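Local coordinates for cyclodipeptide synthase, BtCDPS (PDB 6ZTU), which probably joins two aminoacyl groups, delivered by aminoacyl-tRNAs, into a cyclic dipeptide, at residues D8-V13 and I49-K54; S38-N43 and L198-P203; V61-D66 and R91-F96. All coordinates share one frame; numbering follows the deposited sequence.

Contact 1: residues D8-V13 and I49-K54; sequences DLFYVV and IDWSSK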
loop_
_atom_site.group_PDB
_atom_site.type_symbol
_atom_site.label_atom_id
_atom_site.label_comp_id
_atom_site.label_asym_id
_atom_site.label_seq_id
_atom_site.Cartn_x
_atom_site.Cartn_y
_atom_site.Cartn_z
ATOM N N ASP A 8 -11.906 -4.375 -18.478
ATOM C CA ASP A 8 -12.379 -3.034 -18.153
ATOM C C ASP A 8 -12.900 -2.926 -16.724
ATOM O O ASP A 8 -13.589 -1.956 -16.393
ATOM C CB ASP A 8 -13.476 -2.614 -19.130
ATOM C CG ASP A 8 -12.931 -2.212 -20.475
ATOM O OD1 ASP A 8 -13.743 -2.071 -21.415
ATOM O OD2 ASP A 8 -11.694 -2.044 -20.593
ATOM N N LEU A 9 -12.586 -3.904 -15.878
ATOM C CA LEU A 9 -13.080 -3.910 -14.505
ATOM C C LEU A 9 -12.762 -2.612 -13.774
ATOM O O LEU A 9 -13.522 -2.195 -12.894
ATOM C CB LEU A 9 -12.463 -5.089 -13.758
ATOM C CG LEU A 9 -13.300 -6.013 -12.886
ATOM C CD1 LEU A 9 -14.669 -6.267 -13.494
ATOM C CD2 LEU A 9 -12.521 -7.315 -12.744
ATOM N N PHE A 10 -11.648 -1.963 -14.114
ATOM C CA PHE A 10 -11.224 -0.756 -13.422
ATOM C C PHE A 10 -10.895 0.350 -14.411
ATOM O O PHE A 10 -10.394 0.099 -15.513
ATOM C CB PHE A 10 -10.005 -1.028 -12.515
ATOM C CG PHE A 10 -10.297 -1.968 -11.386
ATOM C CD1 PHE A 10 -10.809 -1.492 -10.187
ATOM C CD2 PHE A 10 -10.084 -3.340 -11.528
ATOM C CE1 PHE A 10 -11.092 -2.364 -9.145
ATOM C CE2 PHE A 10 -10.371 -4.210 -10.507
ATOM C CZ PHE A 10 -10.874 -3.733 -9.308
ATOM N N TYR A 11 -11.187 1.581 -14.011
ATOM C CA TYR A 11 -10.716 2.762 -14.708
ATOM C C TYR A 11 -9.545 3.327 -13.918
ATOM O O TYR A 11 -9.617 3.441 -12.694
ATOM C CB TYR A 11 -11.822 3.813 -14.859
ATOM C CG TYR A 11 -11.379 4.969 -15.727
ATOM C CD1 TYR A 11 -10.720 6.063 -15.175
ATOM C CD2 TYR A 11 -11.586 4.952 -17.102
ATOM C CE1 TYR A 11 -10.292 7.119 -15.961
ATOM C CE2 TYR A 11 -11.158 6.002 -17.898
ATOM C CZ TYR A 11 -10.504 7.078 -17.322
ATOM O OH TYR A 11 -10.072 8.131 -18.098
ATOM N N VAL A 12 -8.474 3.677 -14.617
ATOM C CA VAL A 12 -7.197 4.004 -13.990
ATOM C C VAL A 12 -7.001 5.513 -13.983
ATOM O O VAL A 12 -7.161 6.171 -15.020
ATOM C CB VAL A 12 -6.043 3.298 -14.726
ATOM C CG1 VAL A 12 -4.699 3.824 -14.248
ATOM C CG2 VAL A 12 -6.160 1.792 -14.541
ATOM N N VAL A 13 -6.655 6.064 -12.821
ATOM C CA VAL A 13 -6.320 7.484 -12.698
ATOM C C VAL A 13 -4.874 7.615 -12.232
ATOM O O VAL A 13 -4.579 7.329 -11.063
ATOM C CB VAL A 13 -7.275 8.204 -11.733
ATOM C CG1 VAL A 13 -6.926 9.680 -11.681
ATOM C CG2 VAL A 13 -8.726 8.043 -12.202
ATOM N N ILE A 49 -7.040 -8.970 -9.023
ATOM C CA ILE A 49 -6.059 -9.872 -9.609
ATOM C C ILE A 49 -6.500 -10.325 -10.995
ATOM O O ILE A 49 -5.677 -10.442 -11.905
ATOM C CB ILE A 49 -5.810 -11.050 -8.651
ATOM C CG1 ILE A 49 -5.052 -10.555 -7.409
ATOM C CG2 ILE A 49 -5.024 -12.152 -9.335
ATOM C CD1 ILE A 49 -5.045 -11.533 -6.258
ATOM N N ASP A 50 -7.800 -10.560 -11.192
ATOM C CA ASP A 50 -8.292 -10.899 -12.529
ATOM C C ASP A 50 -7.993 -9.788 -13.526
ATOM O O ASP A 50 -7.473 -10.040 -14.617
ATOM C CB ASP A 50 -9.796 -11.174 -12.492
ATOM C CG ASP A 50 -10.137 -12.454 -11.766
ATOM O OD1 ASP A 50 -9.243 -13.312 -11.624
ATOM O OD2 ASP A 50 -11.303 -12.602 -11.343
ATOM N N TRP A 51 -8.328 -8.546 -13.167
ATOM C CA TRP A 51 -8.025 -7.410 -14.028
ATOM C C TRP A 51 -6.524 -7.255 -14.232
ATOM O O TRP A 51 -6.070 -7.009 -15.353
ATOM C CB TRP A 51 -8.630 -6.131 -13.433
ATOM C CG TRP A 51 -8.296 -4.868 -14.178
ATOM C CD1 TRP A 51 -8.921 -4.379 -15.295
ATOM C CD2 TRP A 51 -7.272 -3.929 -13.847
ATOM N NE1 TRP A 51 -8.335 -3.198 -15.680
ATOM C CE2 TRP A 51 -7.322 -2.896 -14.807
ATOM C CE3 TRP A 51 -6.316 -3.858 -12.824
ATOM C CZ2 TRP A 51 -6.448 -1.804 -14.779
ATOM C CZ3 TRP A 51 -5.449 -2.775 -12.796
ATOM C CH2 TRP A 51 -5.520 -1.760 -13.767
ATOM N N SER A 52 -5.737 -7.377 -13.157
ATOM C CA SER A 52 -4.293 -7.209 -13.289
ATOM C C SER A 52 -3.703 -8.273 -14.196
ATOM O O SER A 52 -2.814 -7.986 -15.005
ATOM C CB SER A 52 -3.624 -7.277 -11.918
ATOM O OG SER A 52 -3.935 -6.127 -11.155
ATOM N N SER A 53 -4.168 -9.516 -14.041
ATOM C CA SER A 53 -3.643 -10.627 -14.824
ATOM C C SER A 53 -3.932 -10.450 -16.306
ATOM O O SER A 53 -3.170 -10.937 -17.147
ATOM C CB SER A 53 -4.240 -11.947 -14.330
ATOM O OG SER A 53 -3.890 -12.211 -12.986
ATOM N N LYS A 54 -5.028 -9.765 -16.648
ATOM C CA LYS A 54 -5.337 -9.540 -18.054
ATOM C C LYS A 54 -4.513 -8.412 -18.644
ATOM O O LYS A 54 -4.226 -8.423 -19.842
ATOM C CB LYS A 54 -6.824 -9.235 -18.233
ATOM C CG LYS A 54 -7.648 -10.439 -18.647
ATOM C CD LYS A 54 -7.395 -11.635 -17.727
ATOM C CE LYS A 54 -8.192 -12.847 -18.183
ATOM N NZ LYS A 54 -9.525 -12.422 -18.697
HETATM O O HOH W 1 -8.860 -0.831 -17.447
#
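One face of the Trp51 indole is covered by Phe10, whose CD2 sits 3.5 Å from Trp51 CG and is displaced toward the rim of the indole. The phenyl ring presents its edge, with Trp51 CB lying in the phenyl plane; the ring planes meet at 70°, an edge-to-face (T-shaped) pair. Phe10 CB adds a CH-pi contact, 4.1 Å from the centroid of the five-membered ring of Trp51 and almost straight above it. At the indole edge, in its plane, a water accepts the N-H of Trp51 NE1 at 3.0 Å. The same water lies 2.6 Å from Phe10 O, to which it can donate; thus the carbonyl and the indole N-H share one water. The indole projects from helix 42-55, which connects strands 28-32 and 58-63 in a beta-alpha-beta crossover of the Rossmann-like core. With CG anti to the backbone N (chi1 176°), Trp51 reaches out from the helix to the chain entering strand 11-14 at one edge of the sheet. There Val12 CG2 meets the CZ2-CH2 side of the benzo ring obliquely, 3.6 Å from Trp51 CZ2. Leu9 runs past in the opposite direction, its CB 3.9 Å from Trp51 CD1. Leu228 of the neighbouring strand 223-229 also touches the indole, and on the helix Asp50 is engaged separately, in a salt bridge with Lys103 and a hydrogen bond with Asn104.

Contact 2: residues S38-N43 and L198-P203; sequences SKFSQN and LAYHRP. With 0RE ((2S)-hexane-1,2-diol), chain B.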
loop_
_atom_site.group_PDB
_atom_site.type_symbol
_atom_site.label_atom_id
_atom_site.label_comp_id
_atom_site.label_asym_id
_atom_site.label_seq_id
_atom_site.Cartn_x
_atom_site.Cartn_y
_atom_site.Cartn_z
ATOM N N SER A 38 -12.688 -3.066 5.039
ATOM C CA SER A 38 -13.751 -3.930 4.530
ATOM C C SER A 38 -13.770 -4.014 3.009
ATOM O O SER A 38 -14.358 -4.955 2.464
ATOM C CB SER A 38 -15.114 -3.441 5.029
ATOM O OG SER A 38 -15.176 -2.024 5.020
ATOM N N LYS A 39 -13.154 -3.054 2.318
ATOM C CA LYS A 39 -13.122 -3.071 0.858
ATOM C C LYS A 39 -12.527 -4.366 0.312
ATOM O O LYS A 39 -12.951 -4.846 -0.747
ATOM C CB LYS A 39 -12.321 -1.873 0.356
ATOM C CG LYS A 39 -12.156 -1.796 -1.146
ATOM C CD LYS A 39 -13.124 -0.806 -1.716
ATOM C CE LYS A 39 -12.911 -0.583 -3.186
ATOM N NZ LYS A 39 -14.123 0.095 -3.692
ATOM N N PHE A 40 -11.554 -4.947 1.013
ATOM C CA PHE A 40 -10.784 -6.070 0.474
ATOM C C PHE A 40 -11.422 -7.397 0.878
ATOM O O PHE A 40 -10.863 -8.216 1.606
ATOM C CB PHE A 40 -9.331 -5.967 0.909
ATOM C CG PHE A 40 -8.632 -4.787 0.316
ATOM C CD1 PHE A 40 -8.097 -4.857 -0.958
ATOM C CD2 PHE A 40 -8.552 -3.596 1.013
ATOM C CE1 PHE A 40 -7.465 -3.756 -1.523
ATOM C CE2 PHE A 40 -7.927 -2.490 0.461
ATOM C CZ PHE A 40 -7.381 -2.573 -0.813
ATOM N N SER A 41 -12.628 -7.590 0.361
ATOM C CA SER A 41 -13.319 -8.865 0.415
ATOM C C SER A 41 -12.655 -9.864 -0.528
ATOM O O SER A 41 -11.827 -9.513 -1.373
ATOM C CB SER A 41 -14.778 -8.685 0.011
ATOM O OG SER A 41 -14.854 -8.282 -1.352
ATOM N N GLN A 42 -13.053 -11.129 -0.395
ATOM C CA GLN A 42 -12.607 -12.137 -1.350
ATOM C C GLN A 42 -12.940 -11.717 -2.777
ATOM O O GLN A 42 -12.089 -11.776 -3.673
ATOM C CB GLN A 42 -13.249 -13.484 -1.013
ATOM C CG GLN A 42 -12.895 -14.593 -1.973
ATOM C CD GLN A 42 -13.543 -15.908 -1.589
ATOM O OE1 GLN A 42 -14.625 -15.928 -1.006
ATOM N NE2 GLN A 42 -12.880 -17.012 -1.906
ATOM N N ASN A 43 -14.176 -11.264 -3.007
ATOM C CA ASN A 43 -14.591 -10.900 -4.359
ATOM C C ASN A 43 -13.755 -9.758 -4.927
ATOM O O ASN A 43 -13.360 -9.797 -6.099
ATOM C CB ASN A 43 -16.069 -10.520 -4.375
ATOM C CG ASN A 43 -16.619 -10.410 -5.780
ATOM O OD1 ASN A 43 -16.416 -11.296 -6.610
ATOM N ND2 ASN A 43 -17.305 -9.305 -6.065
ATOM N N LEU A 198 2.304 1.034 -8.174
ATOM C CA LEU A 198 1.509 0.598 -7.033
ATOM C C LEU A 198 0.068 1.037 -7.257
ATOM O O LEU A 198 -0.175 2.173 -7.671
ATOM C CB LEU A 198 2.061 1.208 -5.744
ATOM C CG LEU A 198 1.229 1.068 -4.464
ATOM C CD1 LEU A 198 1.154 -0.408 -4.057
ATOM C CD2 LEU A 198 1.858 1.912 -3.353
ATOM N N ALA A 199 -0.887 0.134 -7.018
ATOM C CA ALA A 199 -2.286 0.391 -7.354
ATOM C C ALA A 199 -3.152 0.300 -6.112
ATOM O O ALA A 199 -3.052 -0.657 -5.344
ATOM C CB ALA A 199 -2.795 -0.594 -8.414
ATOM N N TYR A 200 -4.021 1.287 -5.937
ATOM C CA TYR A 200 -4.863 1.384 -4.758
ATOM C C TYR A 200 -6.106 2.155 -5.167
ATOM O O TYR A 200 -6.153 2.744 -6.242
ATOM C CB TYR A 200 -4.124 2.068 -3.606
ATOM C CG TYR A 200 -4.761 1.875 -2.256
ATOM C CD1 TYR A 200 -4.865 0.614 -1.693
ATOM C CD2 TYR A 200 -5.240 2.965 -1.535
ATOM C CE1 TYR A 200 -5.454 0.435 -0.454
ATOM C CE2 TYR A 200 -5.822 2.798 -0.296
ATOM C CZ TYR A 200 -5.922 1.532 0.243
ATOM O OH TYR A 200 -6.502 1.361 1.486
ATOM N N HIS A 201 -7.131 2.133 -4.317
ATOM C CA HIS A 201 -8.415 2.714 -4.708
ATOM C C HIS A 201 -8.633 4.121 -4.161
ATOM O O HIS A 201 -9.714 4.695 -4.360
ATOM C CB HIS A 201 -9.557 1.798 -4.266
ATOM C CG HIS A 201 -9.626 1.623 -2.788
ATOM N ND1 HIS A 201 -8.750 0.812 -2.101
ATOM C CD2 HIS A 201 -10.435 2.183 -1.858
ATOM C CE1 HIS A 201 -9.035 0.858 -0.810
ATOM N NE2 HIS A 201 -10.052 1.684 -0.638
ATOM N N ARG A 202 -7.643 4.697 -3.496
ATOM C CA ARG A 202 -7.774 6.044 -2.979
ATOM C C ARG A 202 -6.596 6.882 -3.437
ATOM O O ARG A 202 -5.506 6.354 -3.679
ATOM C CB ARG A 202 -7.863 6.031 -1.445
ATOM C CG ARG A 202 -9.094 5.284 -0.914
ATOM C CD ARG A 202 -10.351 6.166 -0.798
ATOM N NE ARG A 202 -10.067 7.500 -0.250
ATOM C CZ ARG A 202 -10.502 8.641 -0.783
ATOM N NH1 ARG A 202 -11.239 8.627 -1.896
ATOM N NH2 ARG A 202 -10.196 9.798 -0.211
ATOM N N PRO A 203 -6.782 8.191 -3.596
ATOM C CA PRO A 203 -5.651 9.065 -3.919
ATOM C C PRO A 203 -4.598 9.021 -2.824
ATOM O O PRO A 203 -4.873 8.693 -1.667
ATOM C CB PRO A 203 -6.282 10.462 -4.019
ATOM C CG PRO A 203 -7.740 10.229 -4.166
ATOM C CD PRO A 203 -8.052 8.933 -3.477
HETATM O O01 0RE B . -1.555 1.785 2.007
HETATM C C02 0RE B . -2.471 1.121 1.195
HETATM C C03 0RE B . -1.702 0.308 0.158
HETATM O O04 0RE B . -1.272 1.154 -0.874
HETATM C C05 0RE B . -0.514 -0.356 0.842
HETATM C C06 0RE B . -1.005 -1.294 1.943
HETATM C C07 0RE B . 0.210 -1.823 2.697
HETATM C C08 0RE B . 0.291 -3.309 2.396
#
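Tyr200, part of the pocket that holds (2S)-hexane-1,2-diol, meets Phe40 on the loop leading into helix 42-55, and the next residue, His201, packs against both Phe40 and Lys39. The Tyr200 ring is sandwiched: the diol, which has a hydrogen bond to Glu180 OE1, lies on one face, its C02 3.5 Å from Tyr200 CE1, while His201 ND1 stands over the centre of the opposite face. Phe40 crosses Tyr200 at about a right angle and turns its ring edge to it, CZ 3.6 Å from Tyr200 CE1. The adjoining Phe40 CE2 lies 3.7 Å from His201 CE1, the two rings obliquely inclined, their planes at 68°. Strand 196-200 runs in the parallel part of the Rossmann-like sheet beside strand 28-32, and the contact forms where the chain leaves its C-terminal end. Replacing Tyr200 by an alanine would probably open a gap between the diol and His201 and take from the Phe40 edge its contact with the tyrosine, leaving it only the imidazole across this contact. Lys39 covers one face of the imidazole, the one turned away from Tyr200, with its aliphatic stem: CG makes a CH-pi contact 4.2 Å from the His201 ring centroid, and CE reaches His201 CD2 at 3.9 Å. A bend at chi2 (101°) lets the chain run alongside the ring face, opposite in direction to the histidine side chain. Phe40 is the centre of an inverse gamma turn, and its O accepts from Arg92 NH1. Ser41 then serves as N-cap of helix 42-55, its OG bonded to Tyr44 N.

Contact 3: residues V61-D66 and R91-F96; sequences VLLAGD and RRHFRF. With 0RE ((2S)-hexane-1,2-diol), chain B.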
loop_
_atom_site.group_PDB
_atom_site.type_symbol
_atom_site.label_atom_id
_atom_site.label_comp_id
_atom_site.label_asym_id
_atom_site.label_seq_id
_atom_site.Cartn_x
_atom_site.Cartn_y
_atom_site.Cartn_z
ATOM N N VAL A 61 1.410 -8.955 -5.249
ATOM C CA VAL A 61 0.489 -8.505 -4.204
ATOM C C VAL A 61 1.306 -8.113 -2.978
ATOM O O VAL A 61 2.153 -8.888 -2.516
ATOM C CB VAL A 61 -0.530 -9.610 -3.861
ATOM C CG1 VAL A 61 -1.357 -9.245 -2.641
ATOM C CG2 VAL A 61 -1.425 -9.884 -5.058
ATOM N N LEU A 62 1.044 -6.919 -2.436
ATOM C CA LEU A 62 1.701 -6.440 -1.223
ATOM C C LEU A 62 0.706 -6.444 -0.070
ATOM O O LEU A 62 -0.336 -5.783 -0.147
ATOM C CB LEU A 62 2.251 -5.024 -1.413
ATOM C CG LEU A 62 3.063 -4.490 -0.223
ATOM C CD1 LEU A 62 4.410 -5.231 -0.083
ATOM C CD2 LEU A 62 3.268 -2.976 -0.368
ATOM N N LEU A 63 1.046 -7.156 1.000
ATOM C CA LEU A 63 0.262 -7.224 2.226
ATOM C C LEU A 63 0.978 -6.486 3.349
ATOM O O LEU A 63 2.171 -6.199 3.278
ATOM C CB LEU A 63 0.036 -8.680 2.642
ATOM C CG LEU A 63 -0.510 -9.625 1.579
ATOM C CD1 LEU A 63 -0.727 -11.014 2.194
ATOM C CD2 LEU A 63 -1.799 -9.087 0.991
ATOM N N ALA A 64 0.239 -6.216 4.425
ATOM C CA ALA A 64 0.814 -5.479 5.542
ATOM C C ALA A 64 1.804 -6.331 6.328
ATOM O O ALA A 64 1.591 -7.531 6.539
ATOM C CB ALA A 64 -0.294 -4.982 6.472
ATOM N N GLY A 65 2.882 -5.689 6.769
ATOM C CA GLY A 65 3.896 -6.305 7.597
ATOM C C GLY A 65 3.615 -6.111 9.076
ATOM O O GLY A 65 2.492 -5.808 9.485
ATOM N N ASP A 66 4.679 -6.257 9.880
ATOM C CA ASP A 66 4.539 -6.356 11.335
ATOM C C ASP A 66 3.848 -5.138 11.925
ATOM O O ASP A 66 3.082 -5.254 12.890
ATOM C CB ASP A 66 5.908 -6.518 11.988
ATOM C CG ASP A 66 6.667 -7.721 11.468
ATOM O OD1 ASP A 66 6.020 -8.702 11.055
ATOM O OD2 ASP A 66 7.913 -7.684 11.494
ATOM N N ARG A 91 -3.326 -13.867 6.859
ATOM C CA ARG A 91 -3.589 -15.191 6.303
ATOM C C ARG A 91 -4.822 -15.173 5.407
ATOM O O ARG A 91 -4.846 -15.836 4.363
ATOM C CB ARG A 91 -3.745 -16.214 7.427
ATOM C CG ARG A 91 -2.453 -16.508 8.170
ATOM C CD ARG A 91 -2.662 -17.576 9.237
ATOM N NE ARG A 91 -2.965 -18.871 8.636
ATOM C CZ ARG A 91 -2.042 -19.731 8.212
ATOM N NH1 ARG A 91 -0.752 -19.434 8.321
ATOM N NH2 ARG A 91 -2.410 -20.890 7.677
ATOM N N ARG A 92 -5.844 -14.397 5.782
ATOM C CA ARG A 92 -7.018 -14.252 4.924
ATOM C C ARG A 92 -6.645 -13.608 3.591
ATOM O O ARG A 92 -7.033 -14.091 2.521
ATOM C CB ARG A 92 -8.098 -13.432 5.638
ATOM C CG ARG A 92 -9.411 -13.335 4.869
ATOM C CD ARG A 92 -10.483 -12.531 5.618
ATOM N NE ARG A 92 -10.103 -11.134 5.830
ATOM C CZ ARG A 92 -10.387 -10.129 4.997
ATOM N NH1 ARG A 92 -11.068 -10.344 3.872
ATOM N NH2 ARG A 92 -9.987 -8.895 5.288
ATOM N N HIS A 93 -5.887 -12.512 3.637
ATOM C CA HIS A 93 -5.480 -11.849 2.401
ATOM C C HIS A 93 -4.646 -12.778 1.527
ATOM O O HIS A 93 -4.820 -12.817 0.302
ATOM C CB HIS A 93 -4.690 -10.578 2.720
ATOM C CG HIS A 93 -5.536 -9.444 3.214
ATOM N ND1 HIS A 93 -4.998 -8.328 3.822
ATOM C CD2 HIS A 93 -6.877 -9.258 3.203
ATOM C CE1 HIS A 93 -5.975 -7.501 4.157
ATOM N NE2 HIS A 93 -7.124 -8.043 3.796
ATOM N N PHE A 94 -3.727 -13.526 2.140
ATOM C CA PHE A 94 -2.898 -14.446 1.368
ATOM C C PHE A 94 -3.747 -15.522 0.701
ATOM O O PHE A 94 -3.572 -15.811 -0.486
ATOM C CB PHE A 94 -1.831 -15.076 2.264
ATOM C CG PHE A 94 -0.787 -15.854 1.505
ATOM C CD1 PHE A 94 -1.048 -17.142 1.058
ATOM C CD2 PHE A 94 0.451 -15.294 1.228
ATOM C CE1 PHE A 94 -0.086 -17.858 0.346
ATOM C CE2 PHE A 94 1.415 -16.002 0.518
ATOM C CZ PHE A 94 1.146 -17.283 0.078
ATOM N N ARG A 95 -4.675 -16.120 1.450
ATOM C CA ARG A 95 -5.519 -17.174 0.887
ATOM C C ARG A 95 -6.259 -16.688 -0.353
ATOM O O ARG A 95 -6.174 -17.302 -1.424
ATOM C CB ARG A 95 -6.516 -17.672 1.936
ATOM C CG ARG A 95 -7.446 -18.784 1.432
ATOM C CD ARG A 95 -8.537 -19.113 2.449
ATOM N NE ARG A 95 -8.122 -18.774 3.810
ATOM C CZ ARG A 95 -8.814 -17.990 4.634
ATOM N NH1 ARG A 95 -9.974 -17.470 4.244
ATOM N NH2 ARG A 95 -8.347 -17.729 5.852
ATOM N N PHE A 96 -6.990 -15.576 -0.224
ATOM C CA PHE A 96 -7.776 -15.076 -1.349
ATOM C C PHE A 96 -6.883 -14.662 -2.506
ATOM O O PHE A 96 -7.236 -14.863 -3.673
ATOM C CB PHE A 96 -8.643 -13.894 -0.912
ATOM C CG PHE A 96 -9.684 -14.246 0.110
ATOM C CD1 PHE A 96 -10.185 -15.539 0.195
ATOM C CD2 PHE A 96 -10.174 -13.284 0.979
ATOM C CE1 PHE A 96 -11.144 -15.863 1.139
ATOM C CE2 PHE A 96 -11.142 -13.603 1.918
ATOM C CZ PHE A 96 -11.620 -14.898 2.000
HETATM O O01 0RE B . -1.555 1.785 2.007
HETATM C C02 0RE B . -2.471 1.121 1.195
HETATM C C03 0RE B . -1.702 0.308 0.158
HETATM O O04 0RE B . -1.272 1.154 -0.874
HETATM C C05 0RE B . -0.514 -0.356 0.842
HETATM C C06 0RE B . -1.005 -1.294 1.943
HETATM C C07 0RE B . 0.210 -1.823 2.697
HETATM C C08 0RE B . 0.291 -3.309 2.396
HETATM O O HOH W 2 -2.689 -6.717 4.184
#
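A single water bridges His93 and Ala64, 2.8 Å from His93 ND1 and 3.0 Å from Ala64 N, whose N-H it accepts. It lies in the plane of the imidazole, at the ring edge, and thereby links a helix side chain to the backbone just beyond strand 58-63. Next to this polar bridge the contact is carried by Leu63, which spreads its two methyl groups over the helix. Leu63 CD2 touches His93 CB at 3.7 Å, closest to the base of the side chain, with the ring itself only obliquely alongside. The other branch reaches along the helix: Leu63 CD1 lies against both His93 CB and the start of Phe94, 3.9 Å from Phe94 N and 4.2 Å from Phe94 CB. CG of His93 is anti to its carbonyl carbon (chi1 -74°), which carries the imidazole away from the leucine and puts ND1 at the water. Ile33 and Ile110 also pack on Leu63, while Ile45 of helix 42-55 touches His93. Farther round the helix, Arg92 lays a face of its guanidinium near His93 CD2; its NH2 forms a salt bridge with Glu89. The other side of the strand belongs to the ligand. The terminal carbon of the diol, C08, comes within 3.4 Å of Leu63 C and 3.6 Å of Leu62 O, and the Leu62 side chain also lies against it. A parallel strand with a helix packed on one side and a pocket beside its C-terminal end is characteristic of Rossmann-like folds such as that of the cyclodipeptide synthases.

Overall arrangement
All three contacts involve one mixed sheet. Contact 1 lies at strand 11-14, at one edge of the sheet, contact 2 at the end of strand 196-200, and contact 3 at strand 58-63. Helix 42-55 and its entry loop serve contacts 1 and 2, whose centres are about 12 Å apart without touching. Along the chain these two interlock, while contact 3 is nested within the loop closed by contact 2 and follows contact 1. Contact 3 touches both: Ile49 packs on Val61, and Gln42 on Phe96. Contacts 2 and 3, also about 12 Å apart between centres, both border the diol, so distant parts of the sequence meet at one pocket; contact 1 stands away from it.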